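Local coordinates for luciferase-like enzymeAMP-CoA-ligase (Zophobas atratus, PDB 4W8O), which probably acts as an AMP-forming CoA ligase of the adenylating ANL superfamily, related in sequence to beetle luciferases but coming from a nonluminescent mealworm, at residues Thr56-Ala59 and Leu60-Lys64; Ile121-Glu125 and Glu126-Leu130; His111-Leu115 and Val116-Ile120; Gln257-Lys261 and Tyr262-Ser266. All blocks are in the same frame, centred on the assembly; numbering follows the deposited sequence.

Contact 1 of 4, residues Thr56-Ala59 and Leu60-Lys64; sequences TRVA and LNLQK
Val-58 holds CG1 opposite its backbone N (chi1 173°) and Leu-62 turns CG opposite its own carbonyl carbon (chi1 -77°), which lays the two side chains alongside each other, pointing the same way, one helical turn apart. Their touch is between methyls: Val-58 CG1 lies 4.0 Å from Leu-62 CD1. Thr-56 and Leu-60 repeat this parallel placement more loosely, with CG2 of Thr-56 at 4.2 Å from CD1 of Leu-60. Thr-56 turns its methyl to Leu-60 while its OG1 hydrogen-bonds Lys-52 O, a turn back along the helix.

The backbone of helix 48-64 sets the spacing. Leu-60 N binds Thr-56 O at 3.0 Å, and Gln-63 N binds Ala-59 O at 2.9 Å. The bond from Leu-62 N to Val-58 O, at 2.8 Å, is the shortest of the four i to i+4 bonds here. The longest runs from Asn-61 N to Arg-57 O at 3.2 Å.

Polar ends look elsewhere: Asn-61 ND2 bonds to the carbonyls of Met-159 and Leu-161, and Arg-57 NE forms a salt bridge with Glu-166. Val-58 also packs on Ile-85 and Ala-89 of helix 85-92. The chemistry is thus two-sided: methyl contacts seat one flank on a neighbouring helix, while amide and guanidinium groups tie another to residues 159-166.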
loop_
_atom_site.group_PDB
_atom_site.type_symbol
_atom_site.label_atom_id
_atom_site.label_comp_id
_atom_site.label_asym_id
_atom_site.label_seq_id
_atom_site.Cartn_x
_atom_site.Cartn_y
_atom_site.Cartn_z
ATOM N N THR A 56 10.855 -18.749 0.643
ATOM C CA THR A 56 10.542 -20.149 0.324
ATOM C C THR A 56 10.721 -21.017 1.575
ATOM O O THR A 56 9.866 -21.845 1.892
ATOM C CB THR A 56 11.401 -20.666 -0.845
ATOM O OG1 THR A 56 11.099 -19.915 -2.032
ATOM C CG2 THR A 56 11.146 -22.151 -1.109
ATOM N N ARG A 57 11.807 -20.782 2.308
ATOM C CA ARG A 57 12.086 -21.528 3.533
ATOM C C ARG A 57 11.059 -21.255 4.619
ATOM O O ARG A 57 10.600 -22.184 5.283
ATOM C CB ARG A 57 13.491 -21.216 4.044
ATOM C CG ARG A 57 14.583 -21.838 3.201
ATOM C CD ARG A 57 15.941 -21.320 3.612
ATOM N NE ARG A 57 16.999 -21.813 2.745
ATOM C CZ ARG A 57 18.275 -21.464 2.859
ATOM N NH1 ARG A 57 18.661 -20.607 3.797
ATOM N NH2 ARG A 57 19.172 -21.970 2.024
ATOM N N VAL A 58 10.683 -19.987 4.788
ATOM C CA VAL A 58 9.622 -19.639 5.727
ATOM C C VAL A 58 8.310 -20.326 5.346
ATOM O O VAL A 58 7.623 -20.859 6.217
ATOM C CB VAL A 58 9.427 -18.112 5.837
ATOM C CG1 VAL A 58 8.207 -17.777 6.679
ATOM C CG2 VAL A 58 10.660 -17.459 6.449
ATOM N N ALA A 59 7.974 -20.319 4.054
ATOM C CA ALA A 59 6.741 -20.946 3.559
ATOM C C ALA A 59 6.686 -22.443 3.853
ATOM O O ALA A 59 5.660 -22.957 4.315
ATOM C CB ALA A 59 6.585 -20.713 2.061
ATOM N N LEU A 60 7.784 -23.138 3.569
ATOM C CA LEU A 60 7.856 -24.581 3.818
ATOM C C LEU A 60 7.668 -24.885 5.303
ATOM O O LEU A 60 7.031 -25.864 5.655
ATOM C CB LEU A 60 9.179 -25.173 3.311
ATOM C CG LEU A 60 9.291 -25.280 1.790
ATOM C CD1 LEU A 60 10.742 -25.501 1.387
ATOM C CD2 LEU A 60 8.410 -26.400 1.249
ATOM N N ASN A 61 8.202 -24.033 6.170
ATOM C CA ASN A 61 8.001 -24.212 7.602
ATOM C C ASN A 61 6.573 -23.864 8.029
ATOM O O ASN A 61 5.986 -24.564 8.851
ATOM C CB ASN A 61 9.038 -23.412 8.394
ATOM C CG ASN A 61 10.413 -24.047 8.343
ATOM O OD1 ASN A 61 10.541 -25.270 8.455
ATOM N ND2 ASN A 61 11.447 -23.230 8.171
ATOM N N LEU A 62 6.009 -22.801 7.465
ATOM C CA LEU A 62 4.600 -22.465 7.722
ATOM C C LEU A 62 3.664 -23.622 7.334
ATOM O O LEU A 62 2.672 -23.887 8.012
ATOM C CB LEU A 62 4.197 -21.187 6.978
ATOM C CG LEU A 62 4.667 -19.854 7.573
ATOM C CD1 LEU A 62 4.354 -18.717 6.614
ATOM C CD2 LEU A 62 4.037 -19.588 8.931
ATOM N N GLN A 63 4.009 -24.302 6.249
ATOM C CA GLN A 63 3.254 -25.436 5.741
ATOM C C GLN A 63 3.269 -26.595 6.742
ATOM O O GLN A 63 2.246 -27.232 6.995
ATOM C CB GLN A 63 3.862 -25.862 4.398
ATOM C CG GLN A 63 3.009 -26.759 3.526
ATOM C CD GLN A 63 3.600 -26.885 2.125
ATOM O OE1 GLN A 63 4.739 -27.325 1.957
ATOM N NE2 GLN A 63 2.839 -26.484 1.122
ATOM N N LYS A 64 4.432 -26.843 7.332
ATOM C CA LYS A 64 4.573 -27.885 8.343
ATOM C C LYS A 64 3.776 -27.562 9.612
ATOM O O LYS A 64 3.336 -28.477 10.311
ATOM C CB LYS A 64 6.057 -28.104 8.682
ATOM C CG LYS A 64 6.866 -28.683 7.529
ATOM C CD LYS A 64 8.342 -28.817 7.872
ATOM C CE LYS A 64 9.088 -29.518 6.751
ATOM N NZ LYS A 64 10.558 -29.545 6.970
#

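Contact 2 of 4, residues Ile121-Glu125 and Glu126-Leu130; sequences IFVEE and ESLKL
Ser-127 and Glu-124 are joined twice. Ser-127 OG donates to Glu-124 OE2 at 2.6 Å, reaching that oxygen on its anti side and slightly out of the carboxylate plane, while Ser-127 N binds Glu-124 O at 3.0 Å from well above the carbonyl plane (57° out of it). Glu-124 CG sits between backbone N and carbonyl carbon (chi1 62°), and the extended chain beyond it carries the carboxylate to the serine hydroxyl.

Glu-126 bends over the same residue, bringing its OE1 to 3.4 Å from Glu-124 CB. The two carboxylates, their planes 65° apart, leave Glu-124 OE1 and Glu-126 OE1 3.8 Å from each other, a proximity of like charges that is probably unfavourable. On the apolar side, Val-123 and Leu-128 cross at about a right angle, with CG1 of the valine 4.0 Å from CD1 of the leucine. Val-123 CG2 meanwhile rests against Ser-127 O at 3.5 Å.

Further out, Thr-78 OG1 bonds the other oxygen of Glu-124, and Glu-125 OE2 bonds Lys-149 N. A water bridges Glu-125 O and Lys-129 N, extending the bond from Leu-128 N to Glu-125 O (3.3 Å) into the first turn of the helix. Replacing Glu-124 with alanine would probably leave the hydroxyls of Ser-127 and Thr-78 without the carboxylate that both bind, and freer to turn. Together these bonds close the tight strand-to-helix turn of a beta-alpha-beta unit made of strand 120-124, helix 128-138 and strand 143-147.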
loop_
_atom_site.group_PDB
_atom_site.type_symbol
_atom_site.label_atom_id
_atom_site.label_comp_id
_atom_site.label_asym_id
_atom_site.label_seq_id
_atom_site.Cartn_x
_atom_site.Cartn_y
_atom_site.Cartn_z
ATOM N N ILE A 121 0.683 -14.623 14.405
ATOM C CA ILE A 121 1.087 -13.228 14.275
ATOM C C ILE A 121 2.600 -13.097 14.440
ATOM O O ILE A 121 3.169 -13.530 15.448
ATOM C CB ILE A 121 0.322 -12.286 15.238
ATOM C CG1 ILE A 121 0.919 -10.876 15.181
ATOM C CG2 ILE A 121 0.366 -12.792 16.663
ATOM C CD1 ILE A 121 -0.020 -9.809 15.682
ATOM N N PHE A 122 3.242 -12.528 13.425
ATOM C CA PHE A 122 4.654 -12.142 13.488
ATOM C C PHE A 122 4.757 -10.744 14.095
ATOM O O PHE A 122 4.082 -9.813 13.642
ATOM C CB PHE A 122 5.285 -12.142 12.090
ATOM C CG PHE A 122 5.491 -13.523 11.514
ATOM C CD1 PHE A 122 4.438 -14.211 10.936
ATOM C CD2 PHE A 122 6.738 -14.126 11.546
ATOM C CE1 PHE A 122 4.618 -15.485 10.402
ATOM C CE2 PHE A 122 6.929 -15.395 11.021
ATOM C CZ PHE A 122 5.863 -16.079 10.449
ATOM N N VAL A 123 5.624 -10.593 15.095
ATOM C CA VAL A 123 5.710 -9.352 15.863
ATOM C C VAL A 123 7.151 -8.913 16.126
ATOM O O VAL A 123 8.005 -9.723 16.456
ATOM C CB VAL A 123 4.956 -9.504 17.204
ATOM C CG1 VAL A 123 5.698 -10.445 18.142
ATOM C CG2 VAL A 123 4.751 -8.150 17.880
ATOM N N GLU A 124 7.415 -7.621 15.962
ATOM C CA GLU A 124 8.690 -7.036 16.362
ATOM C C GLU A 124 8.818 -7.084 17.882
ATOM O O GLU A 124 7.808 -7.051 18.591
ATOM C CB GLU A 124 8.820 -5.589 15.861
ATOM C CG GLU A 124 7.769 -4.640 16.431
ATOM C CD GLU A 124 7.888 -3.206 15.949
ATOM O OE1 GLU A 124 8.639 -2.925 14.988
ATOM O OE2 GLU A 124 7.215 -2.347 16.554
ATOM N N GLU A 125 10.051 -7.146 18.380
ATOM C CA GLU A 125 10.293 -7.181 19.830
ATOM C C GLU A 125 9.605 -6.027 20.567
ATOM O O GLU A 125 9.061 -6.209 21.659
ATOM C CB GLU A 125 11.793 -7.144 20.126
ATOM C CG GLU A 125 12.509 -8.449 19.826
ATOM C CD GLU A 125 14.007 -8.380 20.090
ATOM O OE1 GLU A 125 14.534 -7.276 20.332
ATOM O OE2 GLU A 125 14.670 -9.431 20.044
ATOM N N GLU A 126 9.604 -4.854 19.946
ATOM C CA GLU A 126 9.085 -3.637 20.567
ATOM C C GLU A 126 7.561 -3.647 20.717
ATOM O O GLU A 126 7.009 -2.885 21.486
ATOM C CB GLU A 126 9.490 -2.409 19.744
ATOM C CG GLU A 126 10.989 -2.182 19.615
ATOM C CD GLU A 126 11.667 -3.058 18.562
ATOM O OE1 GLU A 126 10.979 -3.840 17.868
ATOM O OE2 GLU A 126 12.911 -2.979 18.444
ATOM N N SER A 127 6.881 -4.494 19.957
ATOM C CA SER A 127 5.429 -4.553 19.973
ATOM C C SER A 127 4.933 -5.863 20.609
ATOM O O SER A 127 3.737 -6.151 20.593
ATOM C CB SER A 127 4.898 -4.415 18.536
ATOM O OG SER A 127 5.225 -3.148 17.974
ATOM N N LEU A 128 5.848 -6.654 21.171
ATOM C CA LEU A 128 5.483 -7.945 21.753
ATOM C C LEU A 128 4.488 -7.817 22.918
ATOM O O LEU A 128 3.473 -8.506 22.931
ATOM C CB LEU A 128 6.738 -8.718 22.186
ATOM C CG LEU A 128 6.534 -10.055 22.901
ATOM C CD1 LEU A 128 5.616 -10.975 22.117
ATOM C CD2 LEU A 128 7.877 -10.722 23.154
ATOM N N LYS A 129 4.766 -6.934 23.877
ATOM C CA LYS A 129 3.864 -6.738 25.029
ATOM C C LYS A 129 2.484 -6.241 24.589
ATOM O O LYS A 129 1.460 -6.683 25.096
ATOM C CB LYS A 129 4.450 -5.746 26.041
ATOM C CG LYS A 129 5.457 -6.331 27.025
ATOM C CD LYS A 129 5.594 -5.424 28.239
ATOM C CE LYS A 129 6.846 -5.713 29.057
ATOM N NZ LYS A 129 6.878 -7.096 29.602
ATOM N N LEU A 130 2.473 -5.302 23.655
ATOM C CA LEU A 130 1.234 -4.805 23.067
ATOM C C LEU A 130 0.370 -5.952 22.525
ATOM O O LEU A 130 -0.813 -6.056 22.846
ATOM C CB LEU A 130 1.572 -3.820 21.946
ATOM C CG LEU A 130 0.424 -3.262 21.104
ATOM C CD1 LEU A 130 -0.509 -2.408 21.956
ATOM C CD2 LEU A 130 1.006 -2.460 19.953
HETATM O O HOH W 1 7.225 -5.348 23.742
HETATM O O HOH W 2 12.122 -6.835 16.569
#

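Contact 3 of 4, residues His111-Leu115 and Val116-Ile120; sequences HLLSL and VTPRI
Leu-113 O receives Thr-117 N at 2.7 Å, and at Thr-117 the chain leaves the helix with a positive phi of 35°. One residue earlier the bonding is already frayed: Val-116 N is divided between Leu-112 O and Leu-113 O, both 3.3 Å away and both weak.

Pro-118 follows, without an N-H to give, and so cannot donate the 6-to-1 bond of a Schellman ending; its ring makes an apolar contact instead. Leu-113, with CG set opposite the carbonyl carbon (chi1 -71°), sends CD2 to within 3.7 Å of Pro-118 CG, the two side chains crossing at about a right angle. Thr-117 lays its methyl CG2 3.6 Å from Ser-114 O, and its hydroxyl OG1 is hydrogen-bonded to Arg-390 NH2.

A turn back, Ser-114 OG donates to His-111 O at 2.6 Å, beside the regular bond from Leu-115 N to that same oxygen at 3.0 Å. One face of the His-111 ring meets Leu-115 CG, placed toward the rim 3.9 Å above the plane.

Leu-113 reaches Ser-134 and Leu-135 of helix 128-138, and Val-116 packs on Met-182 and Phe-184 of strand 179-184. The evidence points to a helix end closed by one short backbone bond: the carbonyl of Leu-113 takes the last N-H, and because proline has none, the closure adds an apolar leucine-proline contact rather than a further backbone bond.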
loop_
_atom_site.group_PDB
_atom_site.type_symbol
_atom_site.label_atom_id
_atom_site.label_comp_id
_atom_site.label_asym_id
_atom_site.label_seq_id
_atom_site.Cartn_x
_atom_site.Cartn_y
_atom_site.Cartn_z
ATOM N N HIS A 111 -9.560 -4.924 19.075
ATOM C CA HIS A 111 -10.663 -4.931 18.130
ATOM C C HIS A 111 -10.235 -5.502 16.768
ATOM O O HIS A 111 -10.948 -6.318 16.188
ATOM C CB HIS A 111 -11.233 -3.530 17.951
ATOM C CG HIS A 111 -12.264 -3.446 16.872
ATOM N ND1 HIS A 111 -13.460 -4.125 16.937
ATOM C CD2 HIS A 111 -12.273 -2.779 15.695
ATOM C CE1 HIS A 111 -14.168 -3.873 15.849
ATOM N NE2 HIS A 111 -13.471 -3.055 15.081
ATOM N N LEU A 112 -9.077 -5.074 16.276
ATOM C CA LEU A 112 -8.588 -5.525 14.975
ATOM C C LEU A 112 -8.357 -7.027 14.966
ATOM O O LEU A 112 -8.749 -7.706 14.028
ATOM C CB LEU A 112 -7.310 -4.778 14.572
ATOM C CG LEU A 112 -7.437 -3.252 14.436
ATOM C CD1 LEU A 112 -6.208 -2.650 13.768
ATOM C CD2 LEU A 112 -8.710 -2.858 13.693
ATOM N N LEU A 113 -7.739 -7.544 16.024
ATOM C CA LEU A 113 -7.540 -8.987 16.154
ATOM C C LEU A 113 -8.868 -9.744 16.187
ATOM O O LEU A 113 -8.987 -10.833 15.614
ATOM C CB LEU A 113 -6.707 -9.313 17.402
ATOM C CG LEU A 113 -5.220 -8.950 17.355
ATOM C CD1 LEU A 113 -4.561 -9.117 18.720
ATOM C CD2 LEU A 113 -4.501 -9.786 16.313
ATOM N N SER A 114 -9.866 -9.162 16.848
ATOM C CA SER A 114 -11.172 -9.799 16.958
ATOM C C SER A 114 -11.866 -9.854 15.598
ATOM O O SER A 114 -12.658 -10.755 15.345
ATOM C CB SER A 114 -12.045 -9.077 17.995
ATOM O OG SER A 114 -12.604 -7.875 17.466
ATOM N N LEU A 115 -11.564 -8.896 14.722
ATOM C CA LEU A 115 -12.091 -8.926 13.359
ATOM C C LEU A 115 -11.526 -10.087 12.527
ATOM O O LEU A 115 -12.277 -10.764 11.840
ATOM C CB LEU A 115 -11.801 -7.617 12.623
ATOM C CG LEU A 115 -12.505 -6.354 13.108
ATOM C CD1 LEU A 115 -11.890 -5.136 12.438
ATOM C CD2 LEU A 115 -14.000 -6.421 12.837
ATOM N N VAL A 116 -10.211 -10.302 12.593
ATOM C CA VAL A 116 -9.528 -11.230 11.687
ATOM C C VAL A 116 -9.039 -12.545 12.324
ATOM O O VAL A 116 -8.653 -13.463 11.599
ATOM C CB VAL A 116 -8.371 -10.531 10.932
ATOM C CG1 VAL A 116 -8.881 -9.277 10.228
ATOM C CG2 VAL A 116 -7.190 -10.203 11.847
ATOM N N THR A 117 -9.064 -12.629 13.658
ATOM C CA THR A 117 -8.739 -13.854 14.402
ATOM C C THR A 117 -7.630 -14.682 13.742
ATOM O O THR A 117 -7.892 -15.756 13.219
ATOM C CB THR A 117 -9.993 -14.727 14.610
ATOM O OG1 THR A 117 -10.547 -15.091 13.340
ATOM C CG2 THR A 117 -11.056 -13.972 15.420
ATOM N N PRO A 118 -6.382 -14.177 13.773
ATOM C CA PRO A 118 -5.290 -14.813 13.032
ATOM C C PRO A 118 -4.776 -16.107 13.665
ATOM O O PRO A 118 -4.903 -16.314 14.869
ATOM C CB PRO A 118 -4.197 -13.747 13.015
ATOM C CG PRO A 118 -4.473 -12.867 14.186
ATOM C CD PRO A 118 -5.916 -13.035 14.582
ATOM N N ARG A 119 -4.211 -16.970 12.831
ATOM C CA ARG A 119 -3.636 -18.215 13.302
ATOM C C ARG A 119 -2.228 -17.989 13.820
ATOM O O ARG A 119 -1.791 -18.637 14.758
ATOM C CB ARG A 119 -3.600 -19.234 12.180
ATOM C CG ARG A 119 -2.993 -20.542 12.622
ATOM C CD ARG A 119 -3.501 -21.660 11.770
ATOM N NE ARG A 119 -2.770 -22.893 12.013
ATOM C CZ ARG A 119 -3.055 -24.039 11.411
ATOM N NH1 ARG A 119 -4.057 -24.102 10.533
ATOM N NH2 ARG A 119 -2.334 -25.126 11.677
ATOM N N ILE A 120 -1.515 -17.076 13.180
ATOM C CA ILE A 120 -0.176 -16.716 13.597
ATOM C C ILE A 120 -0.076 -15.214 13.491
ATOM O O ILE A 120 -0.677 -14.609 12.590
ATOM C CB ILE A 120 0.905 -17.319 12.682
ATOM C CG1 ILE A 120 0.949 -18.841 12.821
ATOM C CG2 ILE A 120 2.273 -16.730 13.007
ATOM C CD1 ILE A 120 1.766 -19.532 11.752
#

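Contact 4 of 4, residues Gln257-Lys261 and Tyr262-Ser266; sequences QMIEK and YKLTS
The C-terminal end of helix 252-262 closes here in a Schellman-type cap, judged by a positive phi, a 6-to-1 bond and the hydrophobic pair Ile-259 and Leu-264. Lys-263 takes the positive phi, 56°, reversing the chain so that Leu-264 N reaches back to Ile-259 O. That 6-to-1 bond is 3.2 Å long, its donor in the carbonyl plane and on a lone pair. The two side chains cross at about a right angle, bringing Ile-259 CG1 to 3.7 Å from Leu-264 CD1.

Tyr-262 is held by its backbone and its ring. Its N binds Met-258 O at 2.9 Å, while the ring lies beside Met-258, whose CG is 4.1 Å from CE2 of the tyrosine. Lys-261 covers one ring face, its CG opposite the backbone N (chi1 -175°). This CG makes a CH-pi contact 4.1 Å from the ring centroid, only 7° off the normal. Lys-261 CD follows, 4.0 Å from Tyr-262 CZ.

Tyr-262 OH bonds Asp-43 OD1, and Lys-261 NZ makes a long, weak ion pair with OD2 of that aspartate. An alanine replacing Tyr-262 is likely to leave Lys-261's methylenes without their aromatic floor and Asp-43 without its phenol partner. Leu-264 also packs on Ser-218 and Leu-220. The capped end leads into strand 266-268, the helix-to-strand step of an alpha/beta layer in which that strand runs parallel to 218-221 and 293-297.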
loop_
_atom_site.group_PDB
_atom_site.type_symbol
_atom_site.label_atom_id
_atom_site.label_comp_id
_atom_site.label_asym_id
_atom_site.label_seq_id
_atom_site.Cartn_x
_atom_site.Cartn_y
_atom_site.Cartn_z
ATOM N N GLN A 257 20.128 13.031 2.091
ATOM C CA GLN A 257 21.302 12.151 2.067
ATOM C C GLN A 257 20.996 10.807 1.396
ATOM O O GLN A 257 21.803 10.308 0.602
ATOM C CB GLN A 257 21.828 11.907 3.481
ATOM C CG GLN A 257 22.520 13.112 4.097
ATOM C CD GLN A 257 22.625 13.028 5.612
ATOM O OE1 GLN A 257 22.452 11.965 6.211
ATOM N NE2 GLN A 257 22.914 14.155 6.238
ATOM N N MET A 258 19.844 10.223 1.719
ATOM C CA MET A 258 19.457 8.935 1.126
ATOM C C MET A 258 19.223 9.056 -0.378
ATOM O O MET A 258 19.618 8.171 -1.132
ATOM C CB MET A 258 18.219 8.345 1.818
ATOM C CG MET A 258 18.496 7.738 3.184
ATOM S SD MET A 258 17.023 7.027 3.963
ATOM C CE MET A 258 17.532 7.039 5.687
ATOM N N ILE A 259 18.598 10.149 -0.812
ATOM C CA ILE A 259 18.408 10.411 -2.249
ATOM C C ILE A 259 19.749 10.447 -2.974
ATOM O O ILE A 259 19.898 9.873 -4.060
ATOM C CB ILE A 259 17.641 11.726 -2.511
ATOM C CG1 ILE A 259 16.180 11.569 -2.079
ATOM C CG2 ILE A 259 17.703 12.107 -3.986
ATOM C CD1 ILE A 259 15.429 12.874 -1.957
ATOM N N GLU A 260 20.720 11.119 -2.369
ATOM C CA GLU A 260 22.077 11.134 -2.891
ATOM C C GLU A 260 22.730 9.752 -2.826
ATOM O O GLU A 260 23.277 9.274 -3.825
ATOM C CB GLU A 260 22.919 12.115 -2.091
ATOM C CG GLU A 260 24.312 12.328 -2.641
ATOM C CD GLU A 260 25.017 13.457 -1.933
ATOM O OE1 GLU A 260 25.142 14.534 -2.537
ATOM O OE2 GLU A 260 25.408 13.274 -0.765
ATOM N N LYS A 261 22.673 9.126 -1.650
ATOM C CA LYS A 261 23.403 7.881 -1.392
ATOM C C LYS A 261 22.932 6.697 -2.234
ATOM O O LYS A 261 23.752 5.911 -2.699
ATOM C CB LYS A 261 23.334 7.502 0.092
ATOM C CG LYS A 261 24.177 6.283 0.453
ATOM C CD LYS A 261 24.245 6.051 1.955
ATOM C CE LYS A 261 25.190 4.911 2.297
ATOM N NZ LYS A 261 26.622 5.224 1.986
ATOM N N TYR A 262 21.623 6.555 -2.407
ATOM C CA TYR A 262 21.073 5.418 -3.150
ATOM C C TYR A 262 20.609 5.805 -4.554
ATOM O O TYR A 262 20.130 4.954 -5.298
ATOM C CB TYR A 262 19.931 4.770 -2.356
ATOM C CG TYR A 262 20.374 4.311 -0.983
ATOM C CD1 TYR A 262 21.284 3.271 -0.844
ATOM C CD2 TYR A 262 19.907 4.935 0.172
ATOM C CE1 TYR A 262 21.710 2.849 0.404
ATOM C CE2 TYR A 262 20.328 4.522 1.427
ATOM C CZ TYR A 262 21.231 3.482 1.538
ATOM O OH TYR A 262 21.662 3.064 2.775
ATOM N N LYS A 263 20.769 7.078 -4.914
ATOM C CA LYS A 263 20.336 7.585 -6.215
ATOM C C LYS A 263 18.855 7.313 -6.427
ATOM O O LYS A 263 18.451 6.748 -7.438
ATOM C CB LYS A 263 21.168 6.971 -7.344
ATOM C CG LYS A 263 22.667 7.120 -7.145
ATOM C CD LYS A 263 23.431 6.601 -8.350
ATOM C CE LYS A 263 24.890 6.341 -8.013
ATOM N NZ LYS A 263 25.606 7.587 -7.626
ATOM N N LEU A 264 18.051 7.729 -5.456
ATOM C CA LEU A 264 16.616 7.498 -5.497
ATOM C C LEU A 264 15.986 8.269 -6.643
ATOM O O LEU A 264 16.390 9.389 -6.947
ATOM C CB LEU A 264 15.950 7.930 -4.183
ATOM C CG LEU A 264 16.418 7.261 -2.890
ATOM C CD1 LEU A 264 15.700 7.892 -1.702
ATOM C CD2 LEU A 264 16.190 5.753 -2.948
ATOM N N THR A 265 14.994 7.652 -7.268
ATOM C CA THR A 265 14.211 8.268 -8.318
ATOM C C THR A 265 12.884 8.772 -7.785
ATOM O O THR A 265 12.251 9.614 -8.425
ATOM C CB THR A 265 13.888 7.255 -9.431
ATOM O OG1 THR A 265 13.094 6.181 -8.897
ATOM C CG2 THR A 265 15.161 6.702 -10.032
ATOM N N SER A 266 12.445 8.247 -6.636
ATOM C CA SER A 266 11.126 8.574 -6.114
ATOM C C SER A 266 11.049 8.515 -4.599
ATOM O O SER A 266 11.896 7.925 -3.929
ATOM C CB SER A 266 10.066 7.621 -6.677
ATOM O OG SER A 266 10.555 6.876 -7.773
#

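Contacts 1, 2 and 3 gather round the sheet that contains strands 72-76, 120-124 and 143-147, whereas contact 4 belongs to the sheet of strand 266-268. Leu-62 joins the first three: its CD2 lies 3.6 Å from Ile-120 CD1 of contact 3 and 4.2 Å from Phe-122 CZ of contact 2. Contact 3 runs directly into contact 2 along the chain, their centres about 14 Å apart. Contact 4 is remote, its centre about 38 Å from that of contact 3. The pocket of a polyether molecule bound in the crystal is lined by Phe-268, just beyond contact 4, and by Ser-186, just beyond strand 179-184, against which Val-116 of contact 3 packs.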